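Local atomic coordinates of hypothetical protein HP_0496 (Helicobacter pylori, PDB entry 2PZH), a protein that hydrolyses the thioester bond of acyl-CoAs, favouring long-chain fatty acyl-CoAs and benzoyl-CoA, and may take part in phospholipid metabolism. Residues His20-Tyr23 against Leu24-Cys27; Arg31-Phe34 against Phe35-Gln38. All coordinates share one frame; numbering follows the deposited sequence. Where two conformers were deposited one is given.

In the fold
Both contacts draw on helix 22-36, the central helix of the hot-dog fold, around which the curved antiparallel sheet wraps. Contact 1 (20-23 with 24-27) lies around the first turns and contact 2 (31-34 with 35-38) around the last. They come one after the other along the chain, their centres are about 17 Å apart, and they do not touch. Contact 1 is buried against strands 47-58, 81-92 and 102-114, and His20 brings it close to Asp13, the predicted active-site residue. Contact 2 is partly buried, lies next to helix 126-133 and reaches two neighbouring subunits, chiefly through Glu33. Both ends of the helix meet other subunits; the start also lies near the predicted active-site residue.

Contact 1: residues His20-Tyr23 against Leu24-Cys27; sequences HANY and LKYC
The Tyr26 ring has the carbonyl oxygen of Asn22 over one face. Asn22 O sits 3.5 Å from Tyr26 CG, displaced toward the rim of the ring. The Tyr23 ring meets the Tyr26 ring at an oblique angle, with Tyr23 CD1 4.0 Å from Tyr26 CD2. This is apolar contact, not a stack. Tyr26 has CG anti to its carbonyl carbon (chi1 -59°), which turns the ring back over the preceding turn. Asn22 O also accepts a nearly straight hydrogen bond from Tyr26 N at 3.0 Å (168° at the hydrogen). The bond is to the N-H alone; the place of the oxygen over the ring follows from the helix geometry. Cys27 N donates to Tyr23 O, also at 3.0 Å. Leu24 N makes a weak bond to Ala21 O, bent to 126°. Lys25 extends alongside Asn22, both side chains pointing the same way. Beyond the two segments, Tyr23 OH accepts a hydrogen bond from Ala62 N, and its ring meets Phe105. These are the first turns of the central hot-dog helix, with Tyr23 and Tyr26 packed against the surrounding sheet, while His20 lies near Asp13, the predicted active-site residue.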
loop_
_atom_site.group_PDB
_atom_site.type_symbol
_atom_site.label_atom_id
_atom_site.label_comp_id
_atom_site.label_asym_id
_atom_site.label_seq_id
_atom_site.Cartn_x
_atom_site.Cartn_y
_atom_site.Cartn_z
ATOM N N HIS A 20 -2.892 -10.045 3.282
ATOM C CA HIS A 20 -1.779 -10.914 3.641
ATOM C C HIS A 20 -0.370 -10.286 3.534
ATOM O O HIS A 20 0.470 -10.511 4.406
ATOM C CB HIS A 20 -1.852 -12.228 2.842
ATOM C CG HIS A 20 -1.578 -12.059 1.380
ATOM N ND1 HIS A 20 -0.411 -12.484 0.784
ATOM C CD2 HIS A 20 -2.302 -11.466 0.402
ATOM C CE1 HIS A 20 -0.440 -12.187 -0.503
ATOM N NE2 HIS A 20 -1.571 -11.559 -0.757
ATOM N N ALA A 21 -0.088 -9.540 2.462
ATOM C CA ALA A 21 1.232 -8.920 2.286
ATOM C C ALA A 21 1.589 -7.897 3.353
ATOM O O ALA A 21 2.769 -7.607 3.537
ATOM C CB ALA A 21 1.364 -8.245 0.870
ATOM N N ASN A 22 0.582 -7.328 4.019
ATOM C CA ASN A 22 0.837 -6.308 5.046
ATOM C C ASN A 22 1.618 -6.850 6.237
ATOM O O ASN A 22 2.305 -6.109 6.927
ATOM C CB ASN A 22 -0.459 -5.618 5.499
ATOM C CG ASN A 22 -1.127 -4.839 4.368
ATOM O OD1 ASN A 22 -2.336 -4.597 4.382
ATOM N ND2 ASN A 22 -0.340 -4.463 3.380
ATOM N N TYR A 23 1.538 -8.158 6.476
ATOM C CA TYR A 23 2.302 -8.732 7.580
ATOM C C TYR A 23 3.800 -8.591 7.328
ATOM O O TYR A 23 4.580 -8.368 8.259
ATOM C CB TYR A 23 1.932 -10.192 7.802
ATOM C CG TYR A 23 0.542 -10.410 8.318
ATOM C CD1 TYR A 23 0.131 -9.846 9.530
ATOM C CD2 TYR A 23 -0.370 -11.183 7.606
ATOM C CE1 TYR A 23 -1.133 -10.066 10.018
ATOM C CE2 TYR A 23 -1.633 -11.410 8.083
ATOM C CZ TYR A 23 -2.013 -10.846 9.297
ATOM O OH TYR A 23 -3.266 -11.067 9.790
ATOM N N LEU A 24 4.185 -8.701 6.058
ATOM C CA LEU A 24 5.556 -8.452 5.638
ATOM C C LEU A 24 5.989 -7.012 5.925
ATOM O O LEU A 24 7.104 -6.767 6.391
ATOM C CB LEU A 24 5.708 -8.788 4.157
ATOM C CG LEU A 24 5.709 -10.293 3.896
ATOM C CD1 LEU A 24 5.884 -10.594 2.421
ATOM C CD2 LEU A 24 6.842 -10.889 4.699
ATOM N N LYS A 25 5.114 -6.048 5.638
ATOM C CA LYS A 25 5.401 -4.656 6.014
ATOM C C LYS A 25 5.652 -4.508 7.517
ATOM O O LYS A 25 6.619 -3.870 7.930
ATOM C CB LYS A 25 4.272 -3.734 5.568
ATOM C CG LYS A 25 4.131 -3.693 4.054
ATOM C CD LYS A 25 3.039 -2.735 3.634
ATOM C CE LYS A 25 3.065 -2.543 2.114
ATOM N NZ LYS A 25 2.334 -1.334 1.668
ATOM N N TYR A 26 4.772 -5.080 8.336
ATOM C CA TYR A 26 5.003 -5.051 9.788
ATOM C C TYR A 26 6.377 -5.630 10.183
ATOM O O TYR A 26 7.103 -5.045 11.030
ATOM C CB TYR A 26 3.920 -5.810 10.524
ATOM C CG TYR A 26 2.510 -5.308 10.319
ATOM C CD1 TYR A 26 2.231 -3.962 10.089
ATOM C CD2 TYR A 26 1.456 -6.183 10.400
ATOM C CE1 TYR A 26 0.908 -3.513 9.937
ATOM C CE2 TYR A 26 0.141 -5.757 10.251
ATOM C CZ TYR A 26 -0.131 -4.432 10.023
ATOM O OH TYR A 26 -1.442 -4.049 9.878
ATOM N N CYS A 27 6.740 -6.756 9.578
ATOM C CA CYS A 27 8.029 -7.376 9.878
ATOM C C CYS A 27 9.167 -6.444 9.471
ATOM O O CYS A 27 10.140 -6.286 10.201
ATOM C CB CYS A 27 8.154 -8.754 9.232
ATOM S SG CYS A 27 7.082 -9.940 10.052
#

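Contact 2: residues Arg31-Phe34 against Phe35-Gln38; sequences RSEF and FFKQ
Glu33 and Lys37, one helical turn apart, pass each other obliquely with their aliphatic parts touching. On Lys37, CB lies 3.3 Å from Glu33 O. The next atom, CG, is near both Glu33 O and the carboxylate, with Lys37 CG 3.6 Å from Glu33 OE2. Then CD passes Glu33 CG. At CE the lysine again meets Glu33 CG and OE2. The tip does not close a salt bridge: Lys37 NZ stays 4.9 Å from Glu33 OE2. Glu33 bends at chi2 (68°), which brings its carboxylate back toward the following turn. There Glu33 OE1 lies in the plane of the Phe36 ring, at its edge, 3.5 Å from CD2. The carboxylate and ring planes stand 80° apart.

Phe36 has a second oxygen neighbour. Ser32 O sits over one ring face, 3.4 Å from Phe36 CG, while Ser32 CB touches the far rim. Ser32 O also accepts a nearly straight bond from Phe36 N (173°) and a weak one from Phe35 N. Lys37 N donates to Glu33 O at 2.8 Å. At the edge of the Phe35 ring, in its plane, lies Arg31 O. A water bridges Phe34 O and Gln38 NE2, donating to Phe34 O at 2.7 Å and accepting from Gln38 NE2.

The Phe35 ring meets Phe128 edge-to-face and packs on helix 126-133. Glu33 OE2 forms a salt bridge with Arg6 of a third subunit, and OE1 is hydrogen-bonded to Tyr8 of that subunit. The chemistry suggests that the carboxylate serves mainly the subunit interface. Arg6 of the third subunit would be expected to favour the charged form of Glu33, with Lys37 adding at most a weaker, longer-range attraction.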
loop_
_atom_site.group_PDB
_atom_site.type_symbol
_atom_site.label_atom_id
_atom_site.label_comp_id
_atom_site.label_asym_id
_atom_site.label_seq_id
_atom_site.Cartn_x
_atom_site.Cartn_y
_atom_site.Cartn_z
ATOM N N ARG A 31 12.373 -4.730 11.748
ATOM C CA ARG A 31 13.770 -4.835 11.391
ATOM C C ARG A 31 14.410 -3.457 11.291
ATOM O O ARG A 31 15.465 -3.217 11.898
ATOM C CB ARG A 31 13.944 -5.581 10.073
ATOM C CG ARG A 31 13.336 -6.964 10.067
ATOM C CD ARG A 31 13.828 -7.749 8.867
ATOM N NE ARG A 31 13.346 -7.257 7.581
ATOM C CZ ARG A 31 12.196 -7.645 7.026
ATOM N NH1 ARG A 31 11.409 -8.492 7.664
ATOM N NH2 ARG A 31 11.835 -7.189 5.840
ATOM N N SER A 32 13.768 -2.551 10.552
ATOM C CA SER A 32 14.312 -1.203 10.356
ATOM C C SER A 32 14.377 -0.415 11.673
ATOM O O SER A 32 15.340 0.305 11.933
ATOM C CB SER A 32 13.526 -0.426 9.302
ATOM O OG SER A 32 13.817 -0.912 7.992
ATOM N N GLU A 33 13.371 -0.570 12.517
ATOM C CA GLU A 33 13.371 0.163 13.774
ATOM C C GLU A 33 14.580 -0.211 14.657
ATOM O O GLU A 33 15.072 0.625 15.400
ATOM C CB GLU A 33 12.051 -0.011 14.516
ATOM C CG GLU A 33 11.862 0.958 15.693
ATOM C CD GLU A 33 11.703 2.422 15.275
ATOM O OE1 GLU A 33 11.410 2.713 14.091
ATOM O OE2 GLU A 33 11.859 3.301 16.149
ATOM N N PHE A 34 15.068 -1.442 14.570
ATOM C CA PHE A 34 16.270 -1.804 15.349
ATOM C C PHE A 34 17.450 -0.896 14.977
ATOM O O PHE A 34 18.274 -0.530 15.842
ATOM C CB PHE A 34 16.666 -3.269 15.135
ATOM C CG PHE A 34 15.835 -4.247 15.922
ATOM C CD1 PHE A 34 15.901 -4.284 17.311
ATOM C CD2 PHE A 34 15.000 -5.141 15.271
ATOM C CE1 PHE A 34 15.136 -5.193 18.031
ATOM C CE2 PHE A 34 14.233 -6.045 15.982
ATOM C CZ PHE A 34 14.308 -6.081 17.365
ATOM N N PHE A 35 17.541 -0.547 13.692
ATOM C CA PHE A 35 18.580 0.352 13.242
ATOM C C PHE A 35 18.217 1.776 13.615
ATOM O O PHE A 35 19.028 2.480 14.194
ATOM C CB PHE A 35 18.815 0.242 11.743
ATOM C CG PHE A 35 19.358 -1.087 11.312
ATOM C CD1 PHE A 35 20.700 -1.231 10.996
ATOM C CD2 PHE A 35 18.525 -2.191 11.217
ATOM C CE1 PHE A 35 21.206 -2.456 10.584
ATOM C CE2 PHE A 35 19.026 -3.428 10.806
ATOM C CZ PHE A 35 20.371 -3.558 10.495
ATOM N N PHE A 36 17.005 2.212 13.280
ATOM C CA PHE A 36 16.588 3.573 13.639
ATOM C C PHE A 36 16.823 3.873 15.123
ATOM O O PHE A 36 17.210 5.000 15.480
ATOM C CB PHE A 36 15.119 3.820 13.290
ATOM C CG PHE A 36 14.801 3.705 11.810
ATOM C CD1 PHE A 36 15.759 3.932 10.849
ATOM C CD2 PHE A 36 13.503 3.411 11.397
ATOM C CE1 PHE A 36 15.455 3.815 9.480
ATOM C CE2 PHE A 36 13.186 3.318 10.049
ATOM C CZ PHE A 36 14.164 3.515 9.088
ATOM N N LYS A 37 16.594 2.882 15.987
ATOM C CA LYS A 37 16.760 3.086 17.433
ATOM C C LYS A 37 18.226 3.240 17.870
ATOM O O LYS A 37 18.496 3.689 18.995
ATOM C CB LYS A 37 16.042 1.996 18.241
ATOM C CG LYS A 37 14.541 2.230 18.321
ATOM C CD LYS A 37 13.833 1.231 19.239
ATOM C CE LYS A 37 12.340 1.539 19.287
ATOM N NZ LYS A 37 11.603 0.612 20.193
ATOM N N GLN A 38 19.153 2.888 16.978
ATOM C CA GLN A 38 20.584 3.126 17.177
ATOM C C GLN A 38 21.040 4.274 16.282
ATOM O O GLN A 38 22.229 4.415 15.967
ATOM C CB GLN A 38 21.395 1.862 16.873
ATOM C CG GLN A 38 20.892 0.616 17.597
ATOM C CD GLN A 38 21.082 0.679 19.105
ATOM O OE1 GLN A 38 22.009 1.315 19.596
ATOM N NE2 GLN A 38 20.204 0.005 19.846
HETATM O O HOH W 1 18.614 -1.746 18.215
#